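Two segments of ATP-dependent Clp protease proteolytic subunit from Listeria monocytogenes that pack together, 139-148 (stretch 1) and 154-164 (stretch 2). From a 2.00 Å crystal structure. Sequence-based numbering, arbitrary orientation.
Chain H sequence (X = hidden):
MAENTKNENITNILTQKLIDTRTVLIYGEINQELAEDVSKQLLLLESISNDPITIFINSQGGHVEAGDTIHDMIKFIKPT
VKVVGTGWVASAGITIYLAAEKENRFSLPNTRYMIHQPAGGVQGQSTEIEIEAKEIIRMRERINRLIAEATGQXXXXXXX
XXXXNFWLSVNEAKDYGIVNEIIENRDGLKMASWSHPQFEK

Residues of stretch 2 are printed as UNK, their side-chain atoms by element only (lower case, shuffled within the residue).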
# COMPACT_ATOMS: atom_id res chain seq x y z
N MET H 139 14.65 27.95 -23.55
CA MET H 139 14.86 26.57 -23.08
C MET H 139 15.70 25.79 -24.09
O MET H 139 16.67 25.13 -23.71
CB MET H 139 13.51 25.87 -22.87
CG MET H 139 13.60 24.46 -22.30
SD MET H 139 12.02 23.58 -22.33
CE MET H 139 11.07 24.49 -21.11
N ARG H 140 15.32 25.88 -25.36
CA ARG H 140 16.04 25.18 -26.43
C ARG H 140 17.49 25.63 -26.55
O ARG H 140 18.39 24.80 -26.66
CB ARG H 140 15.31 25.35 -27.77
CG ARG H 140 15.95 24.61 -28.94
CD ARG H 140 16.11 23.12 -28.67
NE ARG H 140 14.82 22.46 -28.46
CZ ARG H 140 14.04 21.98 -29.42
NH1 ARG H 140 12.89 21.40 -29.11
NH2 ARG H 140 14.41 22.08 -30.69
N GLU H 141 17.72 26.95 -26.50
CA GLU H 141 19.07 27.51 -26.55
C GLU H 141 19.94 27.01 -25.39
O GLU H 141 21.09 26.65 -25.60
CB GLU H 141 19.02 29.04 -26.57
CG GLU H 141 18.50 29.63 -27.88
CD GLU H 141 18.34 31.14 -27.84
OE1 GLU H 141 17.91 31.71 -28.87
OE2 GLU H 141 18.64 31.76 -26.80
N ARG H 142 19.36 26.99 -24.19
CA ARG H 142 20.06 26.51 -22.99
C ARG H 142 20.48 25.04 -23.13
O ARG H 142 21.63 24.70 -22.88
CB ARG H 142 19.18 26.72 -21.75
CG ARG H 142 19.83 26.27 -20.44
CD ARG H 142 18.92 26.50 -19.24
NE ARG H 142 17.64 25.78 -19.35
CZ ARG H 142 17.45 24.51 -19.02
NH1 ARG H 142 16.25 23.96 -19.16
NH2 ARG H 142 18.44 23.77 -18.54
N ILE H 143 19.54 24.19 -23.54
CA ILE H 143 19.81 22.76 -23.69
C ILE H 143 20.77 22.49 -24.85
O ILE H 143 21.64 21.63 -24.74
CB ILE H 143 18.50 21.94 -23.81
CG1 ILE H 143 17.64 22.13 -22.56
CG2 ILE H 143 18.81 20.46 -24.01
CD1 ILE H 143 16.19 21.73 -22.72
N ASN H 144 20.61 23.23 -25.95
CA ASN H 144 21.52 23.13 -27.09
C ASN H 144 22.98 23.42 -26.71
O ASN H 144 23.88 22.68 -27.12
CB ASN H 144 21.10 24.06 -28.24
CG ASN H 144 19.91 23.53 -29.03
OD1 ASN H 144 19.56 22.35 -28.94
ND2 ASN H 144 19.30 24.40 -29.82
N ARG H 145 23.19 24.48 -25.93
CA ARG H 145 24.53 24.84 -25.45
C ARG H 145 25.10 23.77 -24.52
O ARG H 145 26.28 23.44 -24.60
CB ARG H 145 24.51 26.20 -24.75
CG ARG H 145 24.37 27.39 -25.69
CD ARG H 145 24.57 28.71 -24.96
NE ARG H 145 24.39 29.85 -25.86
CZ ARG H 145 23.26 30.55 -25.97
NH1 ARG H 145 22.19 30.25 -25.25
NH2 ARG H 145 23.21 31.57 -26.82
N LEU H 146 24.24 23.24 -23.64
CA LEU H 146 24.62 22.16 -22.74
C LEU H 146 25.13 20.94 -23.51
O LEU H 146 26.22 20.43 -23.23
CB LEU H 146 23.44 21.78 -21.84
CG LEU H 146 23.64 20.86 -20.63
CD1 LEU H 146 22.57 21.12 -19.59
CD2 LEU H 146 23.65 19.39 -21.03
N ILE H 147 24.35 20.49 -24.49
CA ILE H 147 24.70 19.31 -25.28
C ILE H 147 25.94 19.56 -26.16
O ILE H 147 26.79 18.69 -26.29
CB ILE H 147 23.50 18.79 -26.11
CG1 ILE H 147 22.36 18.35 -25.17
CG2 ILE H 147 23.91 17.62 -27.00
CD1 ILE H 147 21.05 18.05 -25.87
N ALA H 148 26.03 20.76 -26.74
CA ALA H 148 27.19 21.14 -27.56
C ALA H 148 28.50 21.08 -26.77
O ALA H 148 29.49 20.52 -27.25
CB ALA H 148 26.99 22.52 -28.17
N UNK H 154 29.32 21.34 -32.68
CA UNK H 154 28.98 22.76 -32.82
C UNK H 154 27.55 23.02 -32.38
O UNK H 154 26.71 22.11 -32.40
c UNK H 154 29.16 23.20 -34.27
o UNK H 154 28.19 22.61 -35.11
N UNK H 155 27.27 24.26 -31.98
CA UNK H 155 25.92 24.66 -31.61
C UNK H 155 24.92 24.39 -32.74
O UNK H 155 23.82 23.90 -32.49
c UNK H 155 22.31 27.50 -31.37
o UNK H 155 20.67 27.85 -29.67
c UNK H 155 24.08 26.55 -29.47
c UNK H 155 21.93 27.44 -30.04
c UNK H 155 25.87 26.15 -31.21
c UNK H 155 22.81 26.96 -29.09
c UNK H 155 23.58 27.09 -31.74
c UNK H 155 24.49 26.61 -30.80
N UNK H 156 25.33 24.70 -33.97
CA UNK H 156 24.47 24.54 -35.15
C UNK H 156 24.08 23.09 -35.40
O UNK H 156 22.93 22.81 -35.76
c UNK H 156 24.87 26.14 -38.70
c UNK H 156 25.15 25.14 -36.39
o UNK H 156 24.63 25.75 -39.86
c UNK H 156 24.21 25.41 -37.55
o UNK H 156 25.63 27.10 -38.45
N UNK H 157 25.02 22.17 -35.23
CA UNK H 157 24.75 20.74 -35.38
C UNK H 157 23.75 20.25 -34.34
O UNK H 157 22.79 19.55 -34.68
o UNK H 157 25.99 18.60 -37.99
c UNK H 157 25.40 18.15 -37.01
c UNK H 157 26.05 19.92 -35.31
n UNK H 157 24.32 17.38 -37.12
c UNK H 157 25.88 18.43 -35.60
N UNK H 158 23.97 20.65 -33.09
CA UNK H 158 23.08 20.27 -31.98
C UNK H 158 21.68 20.87 -32.17
O UNK H 158 20.68 20.17 -31.99
c UNK H 158 24.98 18.44 -30.45
c UNK H 158 23.68 20.67 -30.61
c UNK H 158 22.69 20.40 -29.47
c UNK H 158 25.02 19.96 -30.36
N UNK H 159 21.63 22.15 -32.53
CA UNK H 159 20.37 22.86 -32.76
C UNK H 159 19.50 22.17 -33.82
O UNK H 159 18.28 22.09 -33.68
c UNK H 159 20.64 24.31 -33.16
o UNK H 159 19.43 25.05 -33.25
N UNK H 160 20.15 21.68 -34.88
CA UNK H 160 19.46 20.92 -35.92
C UNK H 160 18.93 19.59 -35.37
O UNK H 160 17.78 19.23 -35.59
n UNK H 160 21.30 18.10 -41.30
c UNK H 160 20.40 20.67 -37.10
c UNK H 160 19.80 19.87 -38.24
c UNK H 160 20.27 18.52 -40.30
c UNK H 160 20.85 19.46 -39.26
N UNK H 161 19.79 18.89 -34.62
CA UNK H 161 19.49 17.53 -34.18
C UNK H 161 18.52 17.42 -33.01
O UNK H 161 17.81 16.41 -32.89
o UNK H 161 22.77 16.13 -35.09
o UNK H 161 21.00 16.57 -36.29
c UNK H 161 21.58 16.47 -35.19
c UNK H 161 20.80 16.77 -33.91
N UNK H 162 18.46 18.44 -32.15
CA UNK H 162 17.48 18.45 -31.05
C UNK H 162 16.07 18.74 -31.55
O UNK H 162 15.09 18.44 -30.86
c UNK H 162 17.84 19.47 -29.94
c UNK H 162 19.12 19.06 -29.22
o UNK H 162 18.00 20.77 -30.51
N UNK H 163 15.96 19.31 -32.75
CA UNK H 163 14.67 19.65 -33.34
C UNK H 163 14.20 18.64 -34.39
O UNK H 163 13.30 18.92 -35.18
c UNK H 163 14.69 21.07 -33.93
o UNK H 163 12.97 22.41 -34.88
o UNK H 163 12.61 21.57 -32.89
c UNK H 163 13.33 21.73 -33.90
N UNK H 164 14.81 17.45 -34.39
CA UNK H 164 14.31 16.33 -35.20
C UNK H 164 14.40 15.02 -34.43
O UNK H 164 15.02 14.95 -33.37
c UNK H 164 18.59 14.39 -38.60
c UNK H 164 15.02 16.26 -36.56
n UNK H 164 18.42 15.60 -38.06
c UNK H 164 16.52 16.02 -36.52
n UNK H 164 19.82 13.88 -38.70
n UNK H 164 17.56 13.69 -39.03
c UNK H 164 17.13 16.25 -37.90
O HOH W 1 16.87 23.46 -31.74
O HOH W 2 11.50 20.08 -30.72

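Position 154 carries one carbon and one oxygen, a short hydroxyl side chain whose CA-to-CB bond points away from stretch 1. The oxygen accepts from the backbone N of position 157 at 3.2 Å, capping the helix that follows. This is S154, whose OG is the capping atom.

At 155 a single carbon leads to a six-carbon ring bearing one oxygen. The CA-to-CB bond points sideways, but the t rotamer carries the ring back to the first helix, where it approaches N144, R145 and E141: a ring carbon lies 3.5 Å from N144 CB and the oxygen 3.3 Å from E141 CG. This is Y155; the ring carbon is CE1, also 3.8 Å from R145 CG, and the oxygen is OH.

Position 156 has three carbons, the third carrying two oxygens, and its CA-to-CB bond points away from stretch 1: E156. At 157, three carbons ending in one oxygen and one nitrogen also stay clear of the other helix; this is a glutamine, Q157.

At 158 four carbons, forked at the first with one arm two carbons long, follow a CA-to-CB bond that points toward stretch 1. The end of the long arm lies 3.7 Å from I147 CG2 and its inner carbon 3.9 Å from A148 CB, while the short arm rests 3.5 Å from N144 O. This is I158, the three atoms being CD1, CG1 and CG2.

One carbon and one oxygen are present at 159; the oxygen lies 3.5 Å from N144 ND2, but the angle is too poor for a hydrogen bond. This is S159. The four-carbon chain ending in nitrogen at 160, extended and with its CA-to-CB bond pointing away, is K160. At 161, two carbons with two oxygens on the second make no contact with stretch 1; this is D161, whose OD2 accepts from Q157 NE2 at 2.8 Å.

Position 162 has one carbon bearing an oxygen and a second carbon. The oxygen donates to N144 OD1 at 2.7 Å, and the methyl is 4.0 Å from I147 CD1; this branched hydroxyl is T162.

Two carbons, the second carrying two oxygens, recur at 163; one oxygen accepts a hydrogen bond from R140 NH2 at 2.9 Å, part of a salt bridge. This is D163, and the oxygen is OD2. Position 164, three carbons, a nitrogen, and a carbon carrying two more nitrogens, makes no contact with stretch 1; it is R164, whose NE pairs with D161 OD1 at 3.3 Å.

The helices cross at 122°, their axes approaching to 8.8 Å. N144 is the knob, seated among Y155, I158, S159 and T162, and the T162 bond satisfies its buried OD1. I147 and A148 pack on I158 to form an apolar patch, whereas R140 adds a salt bridge to D163 through NH2 and OD2. Water 1 accepts from R140 NH2 and N144 ND2 and donates to S159 O, linking the charged and buried polar parts.

Stretch 2 154-164: SYEQISKDTDR
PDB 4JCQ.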